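Local coordinates for tellurite resistance protein of COG3793 (Nostoc punctiforme, PDB 2OU3) that is of unknown detailed function but belongs to the TerB family, probably acts in tellurite resistance, and binds zinc and an indole aldehyde in the crystal, at residues I31-V36 / E69-Y74; C39-G44 / E75-L80. One frame throughout, in Å; residues are numbered along the deposited sequence.

Overall arrangement
Both contacts fasten helix 26-41 to the chain that follows it two helices later: contact 1 pairs its middle with the end of helix 65-73, contact 2 its C-terminal end with the loop leading into helix 80-84. They meet where Leu80 CD1 packs on Ser35 O. Contact 1 lies nearer the centre of the chain (about 11 Å against 14 Å, between centres), has no exposed touching residue and includes Tyr32 of the indole aldehyde pocket; contact 2 has two exposed acids. Each turns on one lysine whose methylenes pack while its ammonium pairs with acid. Lys34 lies over a tyrosine ring and pairs with a helical aspartate; Lys41 meets one loop carboxylate closely and a second at long range, with a water.

Contact 1: I31-V36 / E69-Y74; sequences IYMKSV and EDLKTY. With I3A (1H-indole-3-carbaldehyde), chain E.
Lys34 reaches across to the 69-74 segment and lies over the ring of Tyr74, with CG 3.6 Å from the centroid of that ring and 13° off its normal, a CH-pi contact. A chi2 of 170° sets CD near CE1 of the ring, and the chain, extended again at the next bond, brings CE near CD1. The ammonium ends at Asp70, where NZ bonds the syn lone pair of OD2 at 3.0 Å in a salt bridge. A water accepts from Lys34 NZ and donates to Asp70 OD1, closing the pair through the second oxygen. Lysine suits this place because its methylenes cover an aromatic face while its charge reaches the carboxylate of Asp70. Deeper in, Leu71 CD1 touches CB of Met33, present as selenomethionine, at 3.7 Å, the two side chains crossing at about a right angle. Tyr32 turns to the indole aldehyde, whose C2 lies 3.5 Å above the centre of one ring face; Val36 CG2 packs on the other. The Tyr74 hydroxyl bonds Glu78. The two helix segments run nearly parallel, 23° apart; helix 48-60 packs against Met33 and Leu71, helix 80-84 against Lys34, and helix 94-106 against Tyr32.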
loop_
_atom_site.group_PDB
_atom_site.type_symbol
_atom_site.label_atom_id
_atom_site.label_comp_id
_atom_site.label_asym_id
_atom_site.label_seq_id
_atom_site.Cartn_x
_atom_site.Cartn_y
_atom_site.Cartn_z
ATOM N N ILE A 31 19.136 4.030 -3.460
ATOM C CA ILE A 31 20.062 3.393 -2.524
ATOM C C ILE A 31 19.324 2.371 -1.639
ATOM O O ILE A 31 19.782 1.228 -1.466
ATOM C CB ILE A 31 20.824 4.451 -1.679
ATOM C CG1 ILE A 31 21.749 5.295 -2.563
ATOM C CG2 ILE A 31 21.677 3.787 -0.606
ATOM C CD1 ILE A 31 22.194 6.603 -1.914
ATOM N N TYR A 32 18.149 2.759 -1.140
ATOM C CA TYR A 32 17.326 1.859 -0.338
ATOM C C TYR A 32 16.994 0.579 -1.106
ATOM O O TYR A 32 17.195 -0.535 -0.590
ATOM C CB TYR A 32 16.043 2.554 0.074
ATOM C CG TYR A 32 15.015 1.663 0.765
ATOM C CD1 TYR A 32 15.094 1.406 2.124
ATOM C CD2 TYR A 32 13.964 1.091 0.051
ATOM C CE1 TYR A 32 14.161 0.596 2.758
ATOM C CE2 TYR A 32 13.035 0.289 0.671
ATOM C CZ TYR A 32 13.111 0.056 2.018
ATOM O OH TYR A 32 12.154 -0.733 2.616
HETATM N N MSE A 33 16.523 0.720 -2.342
HETATM C CA MSE A 33 16.150 -0.439 -3.164
HETATM C C MSE A 33 17.345 -1.282 -3.538
HETATM O O MSE A 33 17.247 -2.498 -3.583
HETATM C CB MSE A 33 15.409 -0.034 -4.435
HETATM C CG MSE A 33 13.977 0.309 -4.205
HETATM SE SE MSE A 33 12.977 -1.115 -3.329
HETATM C CE MSE A 33 13.658 -2.557 -4.249
ATOM N N LYS A 34 18.490 -0.643 -3.817
ATOM C CA LYS A 34 19.720 -1.393 -4.050
ATOM C C LYS A 34 20.083 -2.229 -2.829
ATOM O O LYS A 34 20.530 -3.353 -2.950
ATOM C CB LYS A 34 20.893 -0.471 -4.452
ATOM C CG LYS A 34 20.740 0.042 -5.899
ATOM C CD LYS A 34 21.701 1.142 -6.300
ATOM C CE LYS A 34 21.551 1.472 -7.799
ATOM N NZ LYS A 34 22.516 2.504 -8.286
ATOM N N SER A 35 19.879 -1.670 -1.640
ATOM C CA SER A 35 20.152 -2.394 -0.406
ATOM C C SER A 35 19.230 -3.612 -0.290
ATOM O O SER A 35 19.636 -4.715 0.081
ATOM C CB SER A 35 19.923 -1.468 0.780
ATOM O OG SER A 35 20.791 -0.380 0.687
ATOM N N VAL A 36 17.966 -3.383 -0.607
ATOM C CA VAL A 36 16.939 -4.409 -0.513
ATOM C C VAL A 36 17.276 -5.539 -1.461
ATOM O O VAL A 36 17.225 -6.713 -1.068
ATOM C CB VAL A 36 15.536 -3.831 -0.832
ATOM C CG1 VAL A 36 14.520 -4.973 -1.142
ATOM C CG2 VAL A 36 15.036 -2.934 0.323
ATOM N N GLU A 69 14.788 2.481 -14.258
ATOM C CA GLU A 69 15.663 2.061 -15.351
ATOM C C GLU A 69 17.030 1.594 -14.838
ATOM O O GLU A 69 17.589 0.583 -15.278
ATOM C CB GLU A 69 15.855 3.197 -16.327
ATOM C CG GLU A 69 14.562 3.560 -17.031
ATOM C CD GLU A 69 14.090 2.495 -18.019
ATOM O OE1 GLU A 69 14.789 1.472 -18.246
ATOM O OE2 GLU A 69 12.979 2.692 -18.554
ATOM N N ASP A 70 17.547 2.326 -13.862
ATOM C CA ASP A 70 18.856 2.010 -13.270
ATOM C C ASP A 70 18.805 0.734 -12.380
ATOM O O ASP A 70 19.768 -0.049 -12.355
ATOM C CB ASP A 70 19.364 3.243 -12.511
ATOM C CG ASP A 70 20.701 3.048 -11.879
ATOM O OD1 ASP A 70 21.702 3.199 -12.590
ATOM O OD2 ASP A 70 20.741 2.828 -10.655
ATOM N N LEU A 71 17.697 0.496 -11.691
ATOM C CA LEU A 71 17.510 -0.777 -10.967
ATOM C C LEU A 71 17.421 -1.971 -11.916
ATOM O O LEU A 71 17.892 -3.063 -11.586
ATOM C CB LEU A 71 16.255 -0.742 -10.066
ATOM C CG LEU A 71 16.288 0.128 -8.814
ATOM C CD1 LEU A 71 14.911 0.216 -8.116
ATOM C CD2 LEU A 71 17.344 -0.372 -7.863
ATOM N N LYS A 72 16.787 -1.781 -13.074
ATOM C CA LYS A 72 16.672 -2.859 -14.065
ATOM C C LYS A 72 18.022 -3.441 -14.463
ATOM O O LYS A 72 18.148 -4.652 -14.584
ATOM C CB LYS A 72 15.912 -2.408 -15.324
ATOM C CG LYS A 72 14.413 -2.289 -15.072
ATOM C CD LYS A 72 13.573 -2.255 -16.333
ATOM C CE LYS A 72 13.140 -0.854 -16.724
ATOM N NZ LYS A 72 11.725 -0.822 -17.246
ATOM N N THR A 73 19.024 -2.579 -14.630
ATOM C CA THR A 73 20.378 -2.987 -15.045
ATOM C C THR A 73 21.326 -3.247 -13.862
ATOM O O THR A 73 22.461 -3.703 -14.033
ATOM C CB THR A 73 20.995 -1.905 -15.942
ATOM O OG1 THR A 73 21.099 -0.667 -15.210
ATOM C CG2 THR A 73 20.123 -1.687 -17.195
ATOM N N TYR A 74 20.858 -2.984 -12.651
ATOM C CA TYR A 74 21.696 -3.116 -11.484
ATOM C C TYR A 74 21.963 -4.574 -11.150
ATOM O O TYR A 74 21.040 -5.386 -11.020
ATOM C CB TYR A 74 21.046 -2.457 -10.291
ATOM C CG TYR A 74 21.872 -2.480 -9.007
ATOM C CD1 TYR A 74 22.998 -1.685 -8.868
ATOM C CD2 TYR A 74 21.442 -3.207 -7.892
ATOM C CE1 TYR A 74 23.726 -1.667 -7.677
ATOM C CE2 TYR A 74 22.168 -3.201 -6.699
ATOM C CZ TYR A 74 23.295 -2.420 -6.600
ATOM O OH TYR A 74 24.011 -2.397 -5.434
HETATM O O I3A E . 12.516 5.485 -0.545
HETATM C "C3'" I3A E . 11.883 4.627 0.065
HETATM C C3 I3A E . 12.339 4.283 1.434
HETATM C C2 I3A E . 11.695 3.397 2.255
HETATM N N I3A E . 12.388 3.355 3.443
HETATM C C8 I3A E . 13.455 4.180 3.422
HETATM C C9 I3A E . 13.505 4.852 2.117
HETATM C C4 I3A E . 14.496 5.802 1.827
HETATM C C5 I3A E . 15.452 6.061 2.781
HETATM C C6 I3A E . 15.423 5.436 4.039
HETATM C C7 I3A E . 14.431 4.516 4.341
HETATM O O HOH W 1 23.874 1.370 -11.041
#

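Contact 2: C39-G44 / E75-L80; sequences CAKADG and EADEAL
A salt-bridge network at the protein surface, backed by small apolar contacts, joins the C-terminal end of helix 26-41 to the loop between helices 65-73 and 80-84. Lys41 is its centre. With CG anti to the backbone N (chi1 -167°) and the chain extended beyond it, the lysine spans to Asp77, where NZ and OD1 form a salt bridge modelled at 2.4 Å, a very short separation whose exact value is doubtful. Glu75 OE1 is a second, long partner at 3.8 Å from Lys41 NZ. A water bridges that side, accepting from Lys41 NZ at 2.8 Å and from Ala76 N, and donating to Glu75 OE1. Between the two acids, Ala76 centres an inverse gamma turn, consistent with Glu75 and Asp77 both serving one ammonium. Its carbonyl O lies 3.3 Å from Lys41 CD, and its small CB lets the lysine chain pass close by. At the other end of the contact, Cys39 SG, in one of two conformers, comes loosely to 4.4 Å from Leu80 CD2; both residues are buried. Just past Lys41, Ala42 takes a positive phi as the chain leaves the helix. Helix 113-126 packs on Cys39, Ala42 and Leu80, while helix 94-106 lies against Cys39 and Ala40.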
loop_
_atom_site.group_PDB
_atom_site.type_symbol
_atom_site.label_atom_id
_atom_site.label_comp_id
_atom_site.label_asym_id
_atom_site.label_seq_id
_atom_site.Cartn_x
_atom_site.Cartn_y
_atom_site.Cartn_z
ATOM N N CYS A 39 20.213 -7.473 -0.260
ATOM C CA CYS A 39 19.771 -8.271 0.868
ATOM C C CYS A 39 19.015 -9.529 0.412
ATOM O O CYS A 39 19.311 -10.620 0.867
ATOM C CB CYS A 39 18.893 -7.395 1.780
ATOM S SG CYS A 39 18.756 -7.852 3.512
ATOM N N ALA A 40 18.042 -9.353 -0.477
ATOM C CA ALA A 40 17.258 -10.469 -0.991
ATOM C C ALA A 40 18.156 -11.455 -1.744
ATOM O O ALA A 40 18.038 -12.663 -1.563
ATOM C CB ALA A 40 16.160 -9.979 -1.901
ATOM N N LYS A 41 19.050 -10.934 -2.584
ATOM C CA LYS A 41 19.958 -11.791 -3.358
ATOM C C LYS A 41 20.972 -12.474 -2.428
ATOM O O LYS A 41 21.255 -13.667 -2.576
ATOM C CB LYS A 41 20.666 -10.978 -4.433
ATOM C CG LYS A 41 21.392 -11.803 -5.483
ATOM C CD LYS A 41 22.378 -10.934 -6.252
ATOM C CE LYS A 41 22.992 -11.695 -7.430
ATOM N NZ LYS A 41 23.587 -10.775 -8.417
ATOM N N ALA A 42 21.483 -11.707 -1.467
ATOM C CA ALA A 42 22.337 -12.219 -0.399
ATOM C C ALA A 42 23.518 -12.980 -0.992
ATOM O O ALA A 42 24.328 -12.397 -1.713
ATOM C CB ALA A 42 21.536 -13.087 0.589
ATOM N N ASP A 43 23.633 -14.270 -0.702
ATOM C CA ASP A 43 24.707 -15.048 -1.297
ATOM C C ASP A 43 24.314 -15.329 -2.737
ATOM O O ASP A 43 25.068 -15.058 -3.678
ATOM N N GLY A 44 23.096 -15.831 -2.890
ATOM C CA GLY A 44 22.703 -16.530 -4.095
ATOM C C GLY A 44 22.245 -15.659 -5.228
ATOM O O GLY A 44 22.967 -14.779 -5.660
ATOM N N GLU A 75 23.239 -4.869 -11.002
ATOM C CA GLU A 75 23.706 -6.159 -10.559
ATOM C C GLU A 75 23.995 -6.003 -9.073
ATOM O O GLU A 75 24.920 -5.282 -8.668
ATOM C CB GLU A 75 24.978 -6.552 -11.317
ATOM C CG GLU A 75 24.712 -7.384 -12.579
ATOM C CD GLU A 75 24.469 -8.861 -12.257
ATOM O OE1 GLU A 75 23.341 -9.209 -11.836
ATOM O OE2 GLU A 75 25.411 -9.673 -12.425
ATOM N N ALA A 76 23.183 -6.655 -8.260
ATOM C CA ALA A 76 23.224 -6.453 -6.824
ATOM C C ALA A 76 24.329 -7.303 -6.222
ATOM O O ALA A 76 24.067 -8.173 -5.393
ATOM C CB ALA A 76 21.876 -6.796 -6.202
ATOM N N ASP A 77 25.557 -7.020 -6.636
ATOM C CA ASP A 77 26.718 -7.784 -6.217
ATOM C C ASP A 77 27.679 -6.960 -5.364
ATOM O O ASP A 77 28.818 -7.376 -5.142
ATOM C CB ASP A 77 27.470 -8.311 -7.457
ATOM C CG ASP A 77 26.623 -9.259 -8.314
ATOM O OD1 ASP A 77 25.723 -9.945 -7.770
ATOM O OD2 ASP A 77 26.883 -9.322 -9.540
ATOM N N GLU A 78 27.222 -5.809 -4.871
ATOM C CA GLU A 78 28.052 -4.947 -4.015
ATOM C C GLU A 78 27.937 -5.362 -2.548
ATOM O O GLU A 78 27.054 -6.131 -2.197
ATOM C CB GLU A 78 27.621 -3.496 -4.151
ATOM C CG GLU A 78 27.537 -3.028 -5.601
ATOM C CD GLU A 78 27.286 -1.542 -5.684
ATOM O OE1 GLU A 78 26.119 -1.110 -5.503
ATOM O OE2 GLU A 78 28.279 -0.815 -5.875
ATOM N N ALA A 79 28.834 -4.861 -1.694
ATOM C CA ALA A 79 28.767 -5.182 -0.274
ATOM C C ALA A 79 27.643 -4.357 0.365
ATOM O O ALA A 79 27.575 -3.141 0.194
ATOM C CB ALA A 79 30.113 -4.931 0.409
ATOM N N LEU A 80 26.733 -5.025 1.058
ATOM C CA LEU A 80 25.537 -4.376 1.601
ATOM C C LEU A 80 25.900 -3.210 2.525
ATOM O O LEU A 80 25.298 -2.137 2.468
ATOM C CB LEU A 80 24.695 -5.395 2.343
ATOM C CG LEU A 80 23.421 -4.919 3.042
ATOM C CD1 LEU A 80 22.429 -4.220 2.137
ATOM C CD2 LEU A 80 22.786 -6.145 3.723
HETATM O O HOH W 2 21.482 -9.172 -9.344
#